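Local coordinates for protein endonuclease II (PDB 2WSH) that nicks and cleaves cytosine-containing double-stranded DNA of the host as a sequence-specific, magnesium-dependent GIY-YIG endonuclease, so that host nucleotides can be reused for phage DNA synthesis, at residues L23-D26 against S30-Q33; I43-I46 against E51-Y54. The protein carries 1 engineered substitution. One frame throughout, in Å; residues are numbered along the deposited sequence.

Interaction 1 (L23-D26 against S30-Q33); sequences LELD and SIKQ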
loop_
_atom_site.group_PDB
_atom_site.type_symbol
_atom_site.label_atom_id
_atom_site.label_comp_id
_atom_site.label_asym_id
_atom_site.label_seq_id
_atom_site.Cartn_x
_atom_site.Cartn_y
_atom_site.Cartn_z
ATOM N N LEU A 23 19.224 -0.141 -30.416
ATOM C CA LEU A 23 20.661 -0.023 -30.627
ATOM C C LEU A 23 20.999 -0.337 -32.080
ATOM O O LEU A 23 20.392 -1.218 -32.685
ATOM C CB LEU A 23 21.432 -0.955 -29.691
ATOM C CG LEU A 23 21.292 -0.691 -28.193
ATOM C CD1 LEU A 23 22.222 -1.600 -27.414
ATOM C CD2 LEU A 23 21.583 0.767 -27.879
ATOM N N GLU A 24 21.966 0.383 -32.637
ATOM C CA GLU A 24 22.339 0.188 -34.031
ATOM C C GLU A 24 23.809 0.503 -34.295
ATOM O O GLU A 24 24.344 1.496 -33.802
ATOM C CB GLU A 24 21.433 1.016 -34.945
ATOM C CG GLU A 24 21.137 2.414 -34.428
ATOM C CD GLU A 24 19.844 2.977 -34.988
ATOM O OE1 GLU A 24 19.071 2.203 -35.593
ATOM O OE2 GLU A 24 19.599 4.192 -34.820
ATOM N N LEU A 25 24.455 -0.364 -35.069
ATOM C CA LEU A 25 25.853 -0.187 -35.440
ATOM C C LEU A 25 25.972 0.788 -36.606
ATOM O O LEU A 25 25.115 0.812 -37.487
ATOM C CB LEU A 25 26.471 -1.529 -35.830
ATOM C CG LEU A 25 26.577 -2.606 -34.749
ATOM C CD1 LEU A 25 27.016 -3.928 -35.360
ATOM C CD2 LEU A 25 27.534 -2.180 -33.646
ATOM N N ASP A 26 27.032 1.594 -36.609
ATOM C CA ASP A 26 27.291 2.490 -37.732
ATOM C C ASP A 26 28.194 1.815 -38.766
ATOM O O ASP A 26 28.508 0.629 -38.647
ATOM C CB ASP A 26 27.880 3.830 -37.265
ATOM C CG ASP A 26 29.248 3.685 -36.621
ATOM O OD1 ASP A 26 29.930 2.671 -36.876
ATOM O OD2 ASP A 26 29.646 4.593 -35.859
ATOM N N SER A 30 30.333 0.950 -34.867
ATOM C CA SER A 30 30.187 1.548 -33.546
ATOM C C SER A 30 28.718 1.792 -33.217
ATOM O O SER A 30 27.964 2.284 -34.056
ATOM C CB SER A 30 30.960 2.864 -33.466
ATOM O OG SER A 30 30.773 3.483 -32.204
ATOM N N ILE A 31 28.316 1.441 -32.000
ATOM C CA ILE A 31 26.962 1.727 -31.538
ATOM C C ILE A 31 26.734 3.233 -31.473
ATOM O O ILE A 31 27.306 3.922 -30.626
ATOM C CB ILE A 31 26.686 1.112 -30.148
ATOM C CG1 ILE A 31 26.719 -0.414 -30.219
ATOM C CG2 ILE A 31 25.344 1.581 -29.614
ATOM C CD1 ILE A 31 26.619 -1.094 -28.870
ATOM N N LYS A 32 25.897 3.741 -32.374
ATOM C CA LYS A 32 25.625 5.173 -32.441
ATOM C C LYS A 32 25.161 5.701 -31.092
ATOM O O LYS A 32 24.654 4.944 -30.263
ATOM C CB LYS A 32 24.568 5.476 -33.507
ATOM C CG LYS A 32 24.899 4.946 -34.895
ATOM C CD LYS A 32 23.831 5.354 -35.897
ATOM C CE LYS A 32 23.933 4.552 -37.184
ATOM N NZ LYS A 32 22.777 4.824 -38.085
ATOM N N GLN A 33 25.342 7.000 -30.872
ATOM C CA GLN A 33 24.913 7.634 -29.630
ATOM C C GLN A 33 23.397 7.606 -29.486
ATOM O O GLN A 33 22.669 7.433 -30.463
ATOM C CB GLN A 33 25.416 9.077 -29.553
ATOM C CG GLN A 33 26.897 9.199 -29.250
ATOM C CD GLN A 33 27.412 10.611 -29.440
ATOM O OE1 GLN A 33 27.013 11.532 -28.728
ATOM N NE2 GLN A 33 28.309 10.787 -30.404
HETATM O O HOH W 1 22.499 3.012 -31.025
#
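Asp-26 turns its CG into the position between its own backbone N and carbonyl carbon (chi1 64°), which swings the carboxylate across to the backbone of Ser-30. Further along, CG1 of Ile-31 stands anti to the carbonyl carbon (chi1 -65°), where CD2 of Leu-25 meets it at 3.9 Å. Together these groups help close a hairpin-like loop between strands 18-23 and 42-48, in which the chain doubles back with a single beta bridge, Leu-25 facing Ile-31. A backbone bond flanks the bridge on each side: Lys-32 N gives a hydrogen bond to Glu-24 O at 3.1 Å, and Asp-26 N gives one to Ser-30 O at 2.8 Å. At the turn, the nearly straight bond from Ser-30 N to Asp-26 OD1 is 2.7 Å long and reaches the oxygen from above the carboxylate plane. Asn-28 N adds a weak bond to the same oxygen, so Asp-26 ties both the turn and the returning chain.

The extended chain of Lys-32 runs back over the first segment, its CG 4.0 Å from Asp-26 CB, and its amino group ends near the Glu-24 carboxylate without touching it. On the side covered by helix 82-92, Leu-23 CD2 meets Ile-31 CG2. Leu-91 of that helix lies against both Leu-25 and Ile-31, while Arg-69 and Asn-73 of helix 61-73 bond to the backbone of Ile-31. Beyond the bridge, one water takes over the pairing, accepting from Glu-24 N at 3.1 Å and donating to Lys-32 O at 3.0 Å.

Interaction 2 (I43-I46 against E51-Y54); sequences IYAI and ELVY. With PO4 (phosphate ion), chain E.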
loop_
_atom_site.group_PDB
_atom_site.type_symbol
_atom_site.label_atom_id
_atom_site.label_comp_id
_atom_site.label_asym_id
_atom_site.label_seq_id
_atom_site.Cartn_x
_atom_site.Cartn_y
_atom_site.Cartn_z
ATOM N N ILE A 43 11.171 -1.428 -14.758
ATOM C CA ILE A 43 11.545 -2.735 -15.264
ATOM C C ILE A 43 11.862 -2.523 -16.730
ATOM O O ILE A 43 11.092 -1.889 -17.449
ATOM C CB ILE A 43 10.390 -3.738 -15.147
ATOM C CG1 ILE A 43 10.106 -4.053 -13.677
ATOM C CG2 ILE A 43 10.695 -5.011 -15.935
ATOM C CD1 ILE A 43 11.293 -4.643 -12.940
ATOM N N TYR A 44 13.010 -3.012 -17.177
ATOM C CA TYR A 44 13.316 -2.910 -18.593
ATOM C C TYR A 44 13.402 -4.274 -19.249
ATOM O O TYR A 44 13.663 -5.278 -18.593
ATOM C CB TYR A 44 14.559 -2.052 -18.855
ATOM C CG TYR A 44 15.895 -2.657 -18.477
ATOM C CD1 TYR A 44 16.650 -3.349 -19.415
ATOM C CD2 TYR A 44 16.420 -2.495 -17.202
ATOM C CE1 TYR A 44 17.883 -3.881 -19.091
ATOM C CE2 TYR A 44 17.654 -3.030 -16.866
ATOM C CZ TYR A 44 18.378 -3.719 -17.819
ATOM O OH TYR A 44 19.603 -4.249 -17.504
ATOM N N ALA A 45 13.145 -4.302 -20.547
ATOM C CA ALA A 45 13.149 -5.544 -21.289
ATOM C C ALA A 45 14.059 -5.387 -22.491
ATOM O O ALA A 45 14.008 -4.379 -23.194
ATOM C CB ALA A 45 11.737 -5.903 -21.729
ATOM N N ILE A 46 14.913 -6.376 -22.710
ATOM C CA ILE A 46 15.728 -6.403 -23.906
ATOM C C ILE A 46 15.092 -7.370 -24.883
ATOM O O ILE A 46 14.754 -8.497 -24.511
ATOM C CB ILE A 46 17.169 -6.845 -23.601
ATOM C CG1 ILE A 46 17.775 -5.948 -22.523
ATOM C CG2 ILE A 46 18.017 -6.820 -24.870
ATOM C CD1 ILE A 46 19.243 -6.218 -22.263
ATOM N N GLU A 51 11.953 -10.614 -29.778
ATOM C CA GLU A 51 11.800 -11.695 -28.811
ATOM C C GLU A 51 12.491 -11.349 -27.498
ATOM O O GLU A 51 13.652 -10.939 -27.483
ATOM C CB GLU A 51 12.303 -13.019 -29.387
ATOM C CG GLU A 51 11.559 -13.434 -30.652
ATOM C CD GLU A 51 11.992 -14.787 -31.187
ATOM O OE1 GLU A 51 12.293 -15.687 -30.374
ATOM O OE2 GLU A 51 12.021 -14.950 -32.426
ATOM N N LEU A 52 11.756 -11.492 -26.401
ATOM C CA LEU A 52 12.256 -11.149 -25.078
ATOM C C LEU A 52 13.447 -12.026 -24.699
ATOM O O LEU A 52 13.343 -13.250 -24.706
ATOM C CB LEU A 52 11.144 -11.328 -24.044
ATOM C CG LEU A 52 11.466 -10.988 -22.588
ATOM C CD1 LEU A 52 11.717 -9.501 -22.446
ATOM C CD2 LEU A 52 10.331 -11.429 -21.674
ATOM N N VAL A 53 14.572 -11.400 -24.365
ATOM C CA VAL A 53 15.737 -12.157 -23.918
ATOM C C VAL A 53 16.134 -11.851 -22.477
ATOM O O VAL A 53 16.846 -12.631 -21.849
ATOM C CB VAL A 53 16.954 -11.958 -24.843
ATOM C CG1 VAL A 53 16.615 -12.392 -26.258
ATOM C CG2 VAL A 53 17.431 -10.505 -24.814
ATOM N N TYR A 54 15.671 -10.726 -21.945
ATOM C CA TYR A 54 16.122 -10.308 -20.621
ATOM C C TYR A 54 15.183 -9.327 -19.932
ATOM O O TYR A 54 14.675 -8.394 -20.550
ATOM C CB TYR A 54 17.515 -9.683 -20.717
ATOM C CG TYR A 54 18.115 -9.295 -19.382
ATOM C CD1 TYR A 54 18.622 -10.262 -18.522
ATOM C CD2 TYR A 54 18.184 -7.963 -18.986
ATOM C CE1 TYR A 54 19.178 -9.915 -17.303
ATOM C CE2 TYR A 54 18.739 -7.604 -17.769
ATOM C CZ TYR A 54 19.233 -8.586 -16.932
ATOM O OH TYR A 54 19.789 -8.246 -15.720
HETATM P P PO4 E . 21.324 -5.016 -14.557
HETATM O O1 PO4 E . 20.210 -6.020 -14.733
HETATM O O2 PO4 E . 21.292 -4.457 -13.153
HETATM O O3 PO4 E . 22.673 -5.649 -14.813
HETATM O O4 PO4 E . 21.092 -3.915 -15.559
#
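Tyr-44 and Tyr-54 reach out side by side from neighbouring strands and share one phosphate ion. Tyr-44 OH donates to O4 of the phosphate and Tyr-54 OH donates to its O1, each bond very short at 2.5 Å, and each oxygen sits at the ring edge close to the ring plane. The two rings lie obliquely, planes 54° apart, with Tyr-44 OH 3.5 Å from Tyr-54 CE2 at the edge of the second ring. Arg-64 NH1 and Lys-83 NZ also bond to the ion. Tyr-68 adds a hydrogen bond to the Tyr-44 hydroxyl, which helps fix where it points.

Behind the hydroxyls, Tyr-54 holds CG anti to its backbone N (chi1 -176°), sending the ring past Ile-46, whose CD1 packs 3.9 Å from Tyr-54 CD2. Ile-46 CG2 meets Val-53 CG2 at 3.7 Å, and at the same separation Ala-45 CB touches Leu-52 CD1. Two backbone bonds hold the strands together beside these side chains: Ile-46 N donates to Tyr-54 O, and Val-53 N donates to Ile-46 O along an almost perfectly straight 2.9 Å bond. Val-53 and Tyr-54 thus both face Ile-46, a classic beta bulge; the pairing is antiparallel, but the N-to-C directions of the two short segments are 118° apart, well short of 180°. Outside the pair, Phe-99 of strand 97-111 packs on Tyr-44 and Ile-46, and Trp-136 lies against Val-53 and Tyr-54.

The phosphate probably comes from the crystallisation liquor, but its place is consistent with that of a DNA phosphate. Two tyrosines presented by a hairpin, one in the first strand and one just ahead of Ile-55 and Gly-56 in the second, are the signature of the GIY-YIG nuclease site.

How the interactions relate
The two contacts come in series: the loop pairing of 23-26 with 30-33 closes before the hairpin pairing of 43-46 with 51-54 opens. Their centres lie 19 Å apart and their nearest atoms about 7 Å, so they do not touch. Strand 97-111 connects them, since it pairs with both strand 18-23, which leads into interaction 1, and strand 42-48 of interaction 2. Helix 61-73 also serves both, with Arg-69 and Asn-73 bonded to the peripheral loop and Arg-64 and Tyr-68 at the phosphate site. Interaction 1 sits toward the periphery, its centre about 17 Å from the chain centre, while interaction 2, centred about 6 Å from it, supplies the two tyrosines of the GIY-YIG motif.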